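Local coordinates for protein putative nucleoside-diphosphate-sugar epimerase (Staphylococcus aureus subsp. aureus, PDB 3E48) that is of uncertain function but, as a putative nucleoside-diphosphate-sugar epimerase with a Rossmann-type fold, probably binds NAD(P) and may act on a nucleotide-linked sugar, at residues D52-E57 against S74-S79; N88-A93 against R126-S131; H100-G105 against A183-P188. All coordinates share one frame; numbering follows the deposited sequence.

Contact 1 (D52-E57 against S74-S79); sequences DYFNQE and SIIHPS
Tyr-53 and Ser-74 bring the two backbones nearest to each other, with the CA of Tyr-53 8.2 Å from the CA of Ser-74. No hydrogen bond joins 52-57 to 74-79. Each segment is mostly irregular chain. Asp-52 to Asn-55 form a type I beta turn, closed by Asn-55 N to Asp-52 O at 3.0 Å. The same corner is an Asx turn. Phe-54 N donates to Asp-52 OD2 at 3.0 Å and meets that oxygen from above the carboxylate plane. Asn-55 is the N-cap of helix 56-63. In the other segment a cis peptide bond precedes Pro-78, the N-cap of helix 79-82.

The turn presents two aromatic rings to 74-79. Tyr-53 meets Ser-74 with a ring edge: its CE1 lies 3.9 Å from Ser-74 N, in the plane of the ring. The Tyr-53 OH is engaged beyond the contact, with Ile-72 O and Thr-6 OG1. Phe-54 makes the apolar part. Its CE2 comes 3.7 Å from Ile-76 CG1, and the two side chains slide past each other in opposite directions. In Ile-76, CG1 is anti to the carbonyl carbon (chi1 -64°), and this is the branch that meets the ring. Phe-54 CZ also lies 4.1 Å from Ser-74 OG, which sits at the ring edge. That hydroxyl is bonded to Glu-85 OE2, and Ile-76 N makes a weak bond to it.

The contact lies at the surface and joins the loops that follow parallel strands 47-50 and 68-71. In Rossmann folds such loops border the dinucleotide site. Tyr-53 stacks on Phe-71. Phe-54 rests on Pro-84 and Glu-85 of helix 84-96, and Ile-76 touches Lys-81 of helix 79-82.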
loop_
_atom_site.group_PDB
_atom_site.type_symbol
_atom_site.label_atom_id
_atom_site.label_comp_id
_atom_site.label_asym_id
_atom_site.label_seq_id
_atom_site.Cartn_x
_atom_site.Cartn_y
_atom_site.Cartn_z
ATOM N N ASP B 52 -21.927 -0.479 -10.235
ATOM C CA ASP B 52 -21.692 -1.316 -9.060
ATOM C C ASP B 52 -20.185 -1.549 -9.043
ATOM O O ASP B 52 -19.654 -2.254 -9.901
ATOM C CB ASP B 52 -22.436 -2.650 -9.203
ATOM C CG ASP B 52 -22.107 -3.642 -8.090
ATOM O OD1 ASP B 52 -22.624 -4.777 -8.149
ATOM O OD2 ASP B 52 -21.338 -3.301 -7.164
ATOM N N TYR B 53 -19.497 -0.937 -8.082
ATOM C CA TYR B 53 -18.044 -1.070 -7.967
ATOM C C TYR B 53 -17.529 -2.499 -7.973
ATOM O O TYR B 53 -16.421 -2.760 -8.442
ATOM C CB TYR B 53 -17.542 -0.435 -6.673
ATOM C CG TYR B 53 -17.421 1.068 -6.664
ATOM C CD1 TYR B 53 -16.836 1.710 -5.579
ATOM C CD2 TYR B 53 -17.887 1.850 -7.722
ATOM C CE1 TYR B 53 -16.710 3.087 -5.534
ATOM C CE2 TYR B 53 -17.768 3.244 -7.687
ATOM C CZ TYR B 53 -17.176 3.851 -6.585
ATOM O OH TYR B 53 -17.035 5.219 -6.531
ATOM N N PHE B 54 -18.324 -3.421 -7.445
ATOM C CA PHE B 54 -17.887 -4.802 -7.346
ATOM C C PHE B 54 -18.376 -5.715 -8.452
ATOM O O PHE B 54 -18.396 -6.935 -8.307
ATOM C CB PHE B 54 -18.262 -5.332 -5.966
ATOM C CG PHE B 54 -17.583 -4.589 -4.854
ATOM C CD1 PHE B 54 -16.279 -4.903 -4.491
ATOM C CD2 PHE B 54 -18.220 -3.528 -4.219
ATOM C CE1 PHE B 54 -15.615 -4.169 -3.513
ATOM C CE2 PHE B 54 -17.570 -2.785 -3.242
ATOM C CZ PHE B 54 -16.262 -3.106 -2.887
ATOM N N ASN B 55 -18.760 -5.109 -9.568
ATOM C CA ASN B 55 -19.194 -5.866 -10.729
ATOM C C ASN B 55 -18.367 -5.292 -11.868
ATOM O O ASN B 55 -18.630 -4.188 -12.344
ATOM C CB ASN B 55 -20.687 -5.666 -10.979
ATOM C CG ASN B 55 -21.188 -6.487 -12.143
ATOM O OD1 ASN B 55 -20.810 -6.252 -13.288
ATOM N ND2 ASN B 55 -22.034 -7.470 -11.854
ATOM N N GLN B 56 -17.350 -6.040 -12.281
ATOM C CA GLN B 56 -16.449 -5.582 -13.327
ATOM C C GLN B 56 -17.134 -5.069 -14.581
ATOM O O GLN B 56 -16.821 -3.980 -15.055
ATOM C CB GLN B 56 -15.454 -6.680 -13.702
ATOM C CG GLN B 56 -14.215 -6.125 -14.390
ATOM C CD GLN B 56 -13.043 -7.085 -14.361
ATOM O OE1 GLN B 56 -12.975 -8.024 -15.150
ATOM N NE2 GLN B 56 -12.114 -6.857 -13.433
ATOM N N GLU B 57 -18.073 -5.841 -15.116
ATOM C CA GLU B 57 -18.760 -5.420 -16.324
ATOM C C GLU B 57 -19.596 -4.161 -16.137
ATOM O O GLU B 57 -19.811 -3.402 -17.087
ATOM C CB GLU B 57 -19.606 -6.569 -16.872
ATOM C CG GLU B 57 -18.737 -7.683 -17.429
ATOM C CD GLU B 57 -17.768 -7.175 -18.488
ATOM O OE1 GLU B 57 -16.599 -7.628 -18.506
ATOM O OE2 GLU B 57 -18.176 -6.318 -19.306
ATOM N N SER B 74 -15.218 3.396 -1.904
ATOM C CA SER B 74 -16.379 3.068 -1.079
ATOM C C SER B 74 -15.922 2.981 0.376
ATOM O O SER B 74 -14.751 3.218 0.672
ATOM C CB SER B 74 -16.971 1.720 -1.495
ATOM O OG SER B 74 -16.103 0.646 -1.149
ATOM N N ILE B 75 -16.840 2.640 1.278
ATOM C CA ILE B 75 -16.496 2.511 2.692
ATOM C C ILE B 75 -16.419 1.051 3.123
ATOM O O ILE B 75 -16.348 0.756 4.311
ATOM C CB ILE B 75 -17.510 3.248 3.611
ATOM C CG1 ILE B 75 -18.944 2.974 3.158
ATOM C CG2 ILE B 75 -17.221 4.739 3.611
ATOM C CD1 ILE B 75 -19.452 1.589 3.486
ATOM N N ILE B 76 -16.432 0.142 2.153
ATOM C CA ILE B 76 -16.360 -1.288 2.441
ATOM C C ILE B 76 -15.086 -1.625 3.214
ATOM O O ILE B 76 -14.023 -1.067 2.942
ATOM C CB ILE B 76 -16.374 -2.119 1.136
ATOM C CG1 ILE B 76 -17.707 -1.921 0.398
ATOM C CG2 ILE B 76 -16.128 -3.591 1.444
ATOM C CD1 ILE B 76 -18.931 -2.334 1.192
ATOM N N HIS B 77 -15.195 -2.536 4.177
ATOM C CA HIS B 77 -14.041 -2.954 4.971
ATOM C C HIS B 77 -14.118 -4.458 5.229
ATOM O O HIS B 77 -15.191 -5.052 5.137
ATOM C CB HIS B 77 -14.006 -2.200 6.306
ATOM C CG HIS B 77 -15.216 -2.422 7.159
ATOM N ND1 HIS B 77 -16.461 -1.928 6.829
ATOM C CD2 HIS B 77 -15.378 -3.101 8.319
ATOM C CE1 HIS B 77 -17.335 -2.294 7.748
ATOM N NE2 HIS B 77 -16.704 -3.008 8.664
ATOM N N PRO B 78 -12.976 -5.100 5.527
ATOM C CA PRO B 78 -11.629 -4.533 5.640
ATOM C C PRO B 78 -11.005 -4.327 4.259
ATOM O O PRO B 78 -11.701 -4.394 3.244
ATOM C CB PRO B 78 -10.890 -5.582 6.467
ATOM C CG PRO B 78 -11.496 -6.848 5.981
ATOM C CD PRO B 78 -12.977 -6.518 5.929
ATOM N N SER B 79 -9.695 -4.094 4.220
ATOM C CA SER B 79 -8.996 -3.865 2.956
ATOM C C SER B 79 -9.177 -4.950 1.896
ATOM O O SER B 79 -9.376 -4.646 0.718
ATOM C CB SER B 79 -7.500 -3.655 3.204
ATOM O OG SER B 79 -7.267 -2.433 3.887
#

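Contact 2 (N88-A93 against R126-S131); sequences NLVYAA and RLLSTS
Val-90 packs against Leu-127, Leu-128 and Ser-131 in a buried helix-helix contact on one face of the Rossmann sheet. The helices are 84-96 and 118-131, which flank strand 100-106 in sequence. They run nearly parallel, with a signed crossing angle of -21° and axes 10.5 Å apart. No hydrogen bond crosses between the segments.

Val-90 makes all the close contacts from its side, and its two methyls divide the work. CG1, anti to the backbone N (chi1 175°), reaches Ser-131 CB at 3.5 Å, a tight approach for two carbons. CG2 goes to the leucines. It lies 3.9 Å from Leu-127 CD2, where the two side chains cross obliquely, and 4.3 Å from Leu-128 CD2.

Ser-131 offers its CB to the valine while its hydroxyl is turned back to its own helix. Ser-131 OG donates to Leu-128 O at 2.6 Å and also accepts from Ile-133 N. One residue earlier, Thr-130 OG1 bonds back to Leu-127 O at 2.9 Å. That carbonyl also accepts from Ser-131 N, and both donors reach it from the same face of its plane.

Helix 118-131 also faces the second subunit, where Leu-127 packs on Pro-119 of that subunit and Arg-126 NE bonds to its Asp-109 O. Beneath the two helices lies the sheet, with Leu-89 on Ile-101 and Phe-103 of strand 100-106, and Leu-128 on Phe-103 and on Tyr-135 and Tyr-137 of strand 134-143. Helix 56-63 packs beside helix 84-96, with Phe-63 against Leu-89 and Ala-92.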
loop_
_atom_site.group_PDB
_atom_site.type_symbol
_atom_site.label_atom_id
_atom_site.label_comp_id
_atom_site.label_asym_id
_atom_site.label_seq_id
_atom_site.Cartn_x
_atom_site.Cartn_y
_atom_site.Cartn_z
ATOM N N ASN B 88 -11.199 -3.298 -10.445
ATOM C CA ASN B 88 -12.213 -3.053 -11.455
ATOM C C ASN B 88 -12.036 -1.693 -12.107
ATOM O O ASN B 88 -12.248 -1.540 -13.311
ATOM C CB ASN B 88 -13.611 -3.207 -10.858
ATOM C CG ASN B 88 -13.939 -4.655 -10.539
ATOM O OD1 ASN B 88 -13.302 -5.571 -11.071
ATOM N ND2 ASN B 88 -14.935 -4.873 -9.686
ATOM N N LEU B 89 -11.637 -0.705 -11.314
ATOM C CA LEU B 89 -11.406 0.636 -11.841
ATOM C C LEU B 89 -10.385 0.575 -12.974
ATOM O O LEU B 89 -10.640 1.062 -14.077
ATOM C CB LEU B 89 -10.884 1.550 -10.732
ATOM C CG LEU B 89 -10.329 2.909 -11.159
ATOM C CD1 LEU B 89 -11.429 3.768 -11.790
ATOM C CD2 LEU B 89 -9.747 3.602 -9.929
ATOM N N VAL B 90 -9.233 -0.033 -12.700
ATOM C CA VAL B 90 -8.171 -0.147 -13.697
ATOM C C VAL B 90 -8.578 -0.997 -14.899
ATOM O O VAL B 90 -8.315 -0.625 -16.043
ATOM C CB VAL B 90 -6.880 -0.736 -13.079
ATOM C CG1 VAL B 90 -5.835 -0.958 -14.165
ATOM C CG2 VAL B 90 -6.340 0.213 -12.017
ATOM N N TYR B 91 -9.214 -2.137 -14.644
ATOM C CA TYR B 91 -9.633 -3.016 -15.726
ATOM C C TYR B 91 -10.602 -2.324 -16.670
ATOM O O TYR B 91 -10.452 -2.400 -17.892
ATOM C CB TYR B 91 -10.291 -4.274 -15.163
ATOM C CG TYR B 91 -10.765 -5.239 -16.227
ATOM C CD1 TYR B 91 -11.987 -5.055 -16.871
ATOM C CD2 TYR B 91 -9.983 -6.329 -16.600
ATOM C CE1 TYR B 91 -12.419 -5.931 -17.855
ATOM C CE2 TYR B 91 -10.405 -7.215 -17.585
ATOM C CZ TYR B 91 -11.626 -7.010 -18.208
ATOM O OH TYR B 91 -12.065 -7.888 -19.170
ATOM N N ALA B 92 -11.596 -1.654 -16.098
ATOM C CA ALA B 92 -12.603 -0.961 -16.894
ATOM C C ALA B 92 -12.021 0.244 -17.622
ATOM O O ALA B 92 -12.416 0.534 -18.751
ATOM C CB ALA B 92 -13.764 -0.528 -16.009
ATOM N N ALA B 93 -11.092 0.950 -16.984
ATOM C CA ALA B 93 -10.484 2.105 -17.629
ATOM C C ALA B 93 -9.754 1.648 -18.892
ATOM O O ALA B 93 -9.833 2.299 -19.931
ATOM C CB ALA B 93 -9.512 2.804 -16.669
ATOM N N ARG B 126 -0.259 2.090 -5.807
ATOM C CA ARG B 126 0.661 1.260 -6.577
ATOM C C ARG B 126 0.003 0.622 -7.800
ATOM O O ARG B 126 0.606 0.577 -8.875
ATOM C CB ARG B 126 1.272 0.204 -5.653
ATOM C CG ARG B 126 2.095 0.867 -4.560
ATOM C CD ARG B 126 2.435 -0.046 -3.395
ATOM N NE ARG B 126 3.393 0.620 -2.513
ATOM C CZ ARG B 126 3.108 1.656 -1.728
ATOM N NH1 ARG B 126 1.877 2.160 -1.691
ATOM N NH2 ARG B 126 4.069 2.219 -1.003
ATOM N N LEU B 127 -1.233 0.147 -7.659
ATOM C CA LEU B 127 -1.904 -0.465 -8.801
ATOM C C LEU B 127 -2.039 0.560 -9.925
ATOM O O LEU B 127 -1.854 0.234 -11.098
ATOM C CB LEU B 127 -3.289 -0.993 -8.419
ATOM C CG LEU B 127 -3.954 -1.903 -9.469
ATOM C CD1 LEU B 127 -3.155 -3.209 -9.605
ATOM C CD2 LEU B 127 -5.385 -2.196 -9.059
ATOM N N LEU B 128 -2.367 1.801 -9.577
ATOM C CA LEU B 128 -2.488 2.834 -10.602
ATOM C C LEU B 128 -1.142 3.009 -11.293
ATOM O O LEU B 128 -1.071 3.135 -12.515
ATOM C CB LEU B 128 -2.954 4.156 -9.984
ATOM C CG LEU B 128 -4.441 4.124 -9.625
ATOM C CD1 LEU B 128 -4.768 5.243 -8.651
ATOM C CD2 LEU B 128 -5.273 4.257 -10.896
ATOM N N SER B 129 -0.069 3.006 -10.506
ATOM C CA SER B 129 1.270 3.147 -11.062
ATOM C C SER B 129 1.591 2.008 -12.040
ATOM O O SER B 129 2.163 2.247 -13.104
ATOM C CB SER B 129 2.306 3.175 -9.930
ATOM O OG SER B 129 3.617 3.340 -10.446
ATOM N N THR B 130 1.209 0.778 -11.699
ATOM C CA THR B 130 1.497 -0.366 -12.572
ATOM C C THR B 130 0.620 -0.442 -13.820
ATOM O O THR B 130 0.993 -1.089 -14.801
ATOM C CB THR B 130 1.311 -1.721 -11.857
ATOM O OG1 THR B 130 -0.089 -1.982 -11.678
ATOM C CG2 THR B 130 2.005 -1.721 -10.502
ATOM N N SER B 131 -0.536 0.217 -13.781
ATOM C CA SER B 131 -1.499 0.188 -14.888
ATOM C C SER B 131 -1.062 0.835 -16.197
ATOM O O SER B 131 -1.508 0.426 -17.270
ATOM C CB SER B 131 -2.810 0.841 -14.455
ATOM O OG SER B 131 -2.650 2.240 -14.365
#

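Contact 3 (H100-G105 against A183-P188); sequences HIIFIG and AIIKNP
Ile-102 meets Ile-184 and Ile-185, and the contact between the segments is wholly apolar. The touching atom of the strand is Ile-102 CD1. It lies 4.0 Å from Ile-185 CG1 and 4.3 Å from Ile-184 CG2. The Ile-102 and Ile-185 side chains cross at about a right angle. Ile-102 is extended to its end, with chi2 at 176°, which carries CD1 out from the strand to the helix. All three isoleucines are buried. Ile-102 and Ile-185 also share a neighbour, Val-70 of strand 68-71, and Ile-184 touches Val-138 of strand 134-143.

The hydrogen bonds here run within each element or to its neighbours. In strand 100-106, Ile-102 bonds through its backbone to Val-69, and Ile-101 bonds to Asp-134 and Thr-136. The strand thus has parallel neighbours along both edges. Near the end of helix 174-186, Asn-187 N donates to Ile-184 O at 3.2 Å. That carbonyl also takes Trp-191 NE1.

Side chains alternate along the strand. Ile-101 and Phe-103 point to the opposite face of the sheet, where helix 118-131 covers them, while Ile-102 points to helix 174-186. A largely parallel sheet with helices packed on both faces is the three-layer alpha/beta/alpha sandwich of the Rossmann fold, in keeping with the NAD(P)H-binding family.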
loop_
_atom_site.group_PDB
_atom_site.type_symbol
_atom_site.label_atom_id
_atom_site.label_comp_id
_atom_site.label_asym_id
_atom_site.label_seq_id
_atom_site.Cartn_x
_atom_site.Cartn_y
_atom_site.Cartn_z
ATOM N N HIS B 100 -7.608 9.092 -18.367
ATOM C CA HIS B 100 -7.070 9.618 -17.125
ATOM C C HIS B 100 -7.953 9.293 -15.938
ATOM O O HIS B 100 -9.179 9.299 -16.042
ATOM C CB HIS B 100 -6.888 11.134 -17.250
ATOM C CG HIS B 100 -5.947 11.708 -16.239
ATOM N ND1 HIS B 100 -6.334 12.018 -14.956
ATOM C CD2 HIS B 100 -4.620 11.975 -16.309
ATOM C CE1 HIS B 100 -5.288 12.451 -14.275
ATOM N NE2 HIS B 100 -4.235 12.434 -15.072
ATOM N N ILE B 101 -7.320 9.007 -14.805
ATOM C CA ILE B 101 -8.045 8.687 -13.586
ATOM C C ILE B 101 -7.602 9.617 -12.463
ATOM O O ILE B 101 -6.411 9.776 -12.218
ATOM C CB ILE B 101 -7.777 7.231 -13.119
ATOM C CG1 ILE B 101 -8.394 6.233 -14.106
ATOM C CG2 ILE B 101 -8.350 7.025 -11.714
ATOM C CD1 ILE B 101 -7.981 4.784 -13.858
ATOM N N ILE B 102 -8.566 10.256 -11.809
ATOM C CA ILE B 102 -8.268 11.113 -10.672
ATOM C C ILE B 102 -8.774 10.277 -9.502
ATOM O O ILE B 102 -9.975 10.039 -9.379
ATOM C CB ILE B 102 -9.026 12.459 -10.748
ATOM C CG1 ILE B 102 -8.571 13.233 -11.992
ATOM C CG2 ILE B 102 -8.767 13.276 -9.479
ATOM C CD1 ILE B 102 -9.312 14.548 -12.238
ATOM N N PHE B 103 -7.855 9.804 -8.666
ATOM C CA PHE B 103 -8.212 8.948 -7.536
ATOM C C PHE B 103 -8.203 9.716 -6.224
ATOM O O PHE B 103 -7.210 10.347 -5.878
ATOM C CB PHE B 103 -7.233 7.771 -7.453
ATOM C CG PHE B 103 -7.636 6.705 -6.475
ATOM C CD1 PHE B 103 -8.290 5.557 -6.907
ATOM C CD2 PHE B 103 -7.361 6.845 -5.122
ATOM C CE1 PHE B 103 -8.665 4.555 -6.002
ATOM C CE2 PHE B 103 -7.733 5.848 -4.203
ATOM C CZ PHE B 103 -8.385 4.705 -4.649
ATOM N N ILE B 104 -9.318 9.665 -5.499
ATOM C CA ILE B 104 -9.433 10.364 -4.220
ATOM C C ILE B 104 -9.104 9.420 -3.062
ATOM O O ILE B 104 -9.963 8.666 -2.610
ATOM C CB ILE B 104 -10.858 10.908 -4.010
ATOM C CG1 ILE B 104 -11.276 11.763 -5.214
ATOM C CG2 ILE B 104 -10.914 11.716 -2.715
ATOM C CD1 ILE B 104 -10.389 12.956 -5.472
ATOM N N GLY B 105 -7.867 9.482 -2.577
ATOM C CA GLY B 105 -7.454 8.616 -1.488
ATOM C C GLY B 105 -7.328 9.311 -0.147
ATOM O O GLY B 105 -7.296 10.538 -0.074
ATOM N N ALA B 183 -10.895 22.175 -8.729
ATOM C CA ALA B 183 -9.816 22.971 -9.303
ATOM C C ALA B 183 -8.923 22.096 -10.176
ATOM O O ALA B 183 -8.459 22.525 -11.233
ATOM C CB ALA B 183 -8.990 23.626 -8.196
ATOM N N ILE B 184 -8.683 20.865 -9.732
ATOM C CA ILE B 184 -7.855 19.943 -10.499
ATOM C C ILE B 184 -8.566 19.564 -11.796
ATOM O O ILE B 184 -7.974 19.616 -12.873
ATOM C CB ILE B 184 -7.552 18.667 -9.692
ATOM C CG1 ILE B 184 -6.721 19.037 -8.459
ATOM C CG2 ILE B 184 -6.818 17.651 -10.564
ATOM C CD1 ILE B 184 -6.451 17.879 -7.520
ATOM N N ILE B 185 -9.839 19.199 -11.681
ATOM C CA ILE B 185 -10.638 18.808 -12.838
ATOM C C ILE B 185 -10.661 19.889 -13.915
ATOM O O ILE B 185 -10.460 19.603 -15.097
ATOM C CB ILE B 185 -12.104 18.488 -12.421
ATOM C CG1 ILE B 185 -12.136 17.233 -11.546
ATOM C CG2 ILE B 185 -12.971 18.274 -13.663
ATOM C CD1 ILE B 185 -13.509 16.920 -10.961
ATOM N N LYS B 186 -10.892 21.130 -13.497
ATOM C CA LYS B 186 -10.974 22.263 -14.417
ATOM C C LYS B 186 -9.670 22.639 -15.119
ATOM O O LYS B 186 -9.698 23.281 -16.169
ATOM C CB LYS B 186 -11.526 23.487 -13.682
ATOM C CG LYS B 186 -12.997 23.362 -13.295
ATOM C CD LYS B 186 -13.461 24.535 -12.449
ATOM C CE LYS B 186 -13.417 25.849 -13.213
ATOM N NZ LYS B 186 -13.797 26.986 -12.329
ATOM N N ASN B 187 -8.532 22.249 -14.550
ATOM C CA ASN B 187 -7.247 22.574 -15.159
ATOM C C ASN B 187 -6.362 21.350 -15.381
ATOM O O ASN B 187 -5.625 20.934 -14.486
ATOM C CB ASN B 187 -6.498 23.597 -14.304
ATOM C CG ASN B 187 -5.158 23.976 -14.902
ATOM O OD1 ASN B 187 -4.873 23.661 -16.060
ATOM N ND2 ASN B 187 -4.331 24.664 -14.123
ATOM N N PRO B 188 -6.404 20.774 -16.594
ATOM C CA PRO B 188 -5.615 19.590 -16.956
ATOM C C PRO B 188 -4.106 19.723 -16.762
ATOM O O PRO B 188 -3.384 18.723 -16.767
ATOM C CB PRO B 188 -5.996 19.350 -18.417
ATOM C CG PRO B 188 -6.295 20.731 -18.913
ATOM C CD PRO B 188 -7.112 21.307 -17.772
#

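From the N terminus, contact 1 comes first. It closes a short loop, which holds the rest of helix 56-63 and strand 68-71, before the others open. Contacts 2 and 3 then cross: 88-93 opens contact 2, 100-105 opens contact 3, 126-131 closes contact 2, and 183-188 closes contact 3, the longest loop. Contact 1 touches contact 2 through Asn-88, whose side chain bonds to Tyr-53 O and Gln-56 NE2. The helices of contact 2 lie on strand 100-106, which belongs to contact 3, and Ala-93 meets Ile-101 there. Together they tie loops beyond the strand ends, paired helices on one face, and a helix on the other.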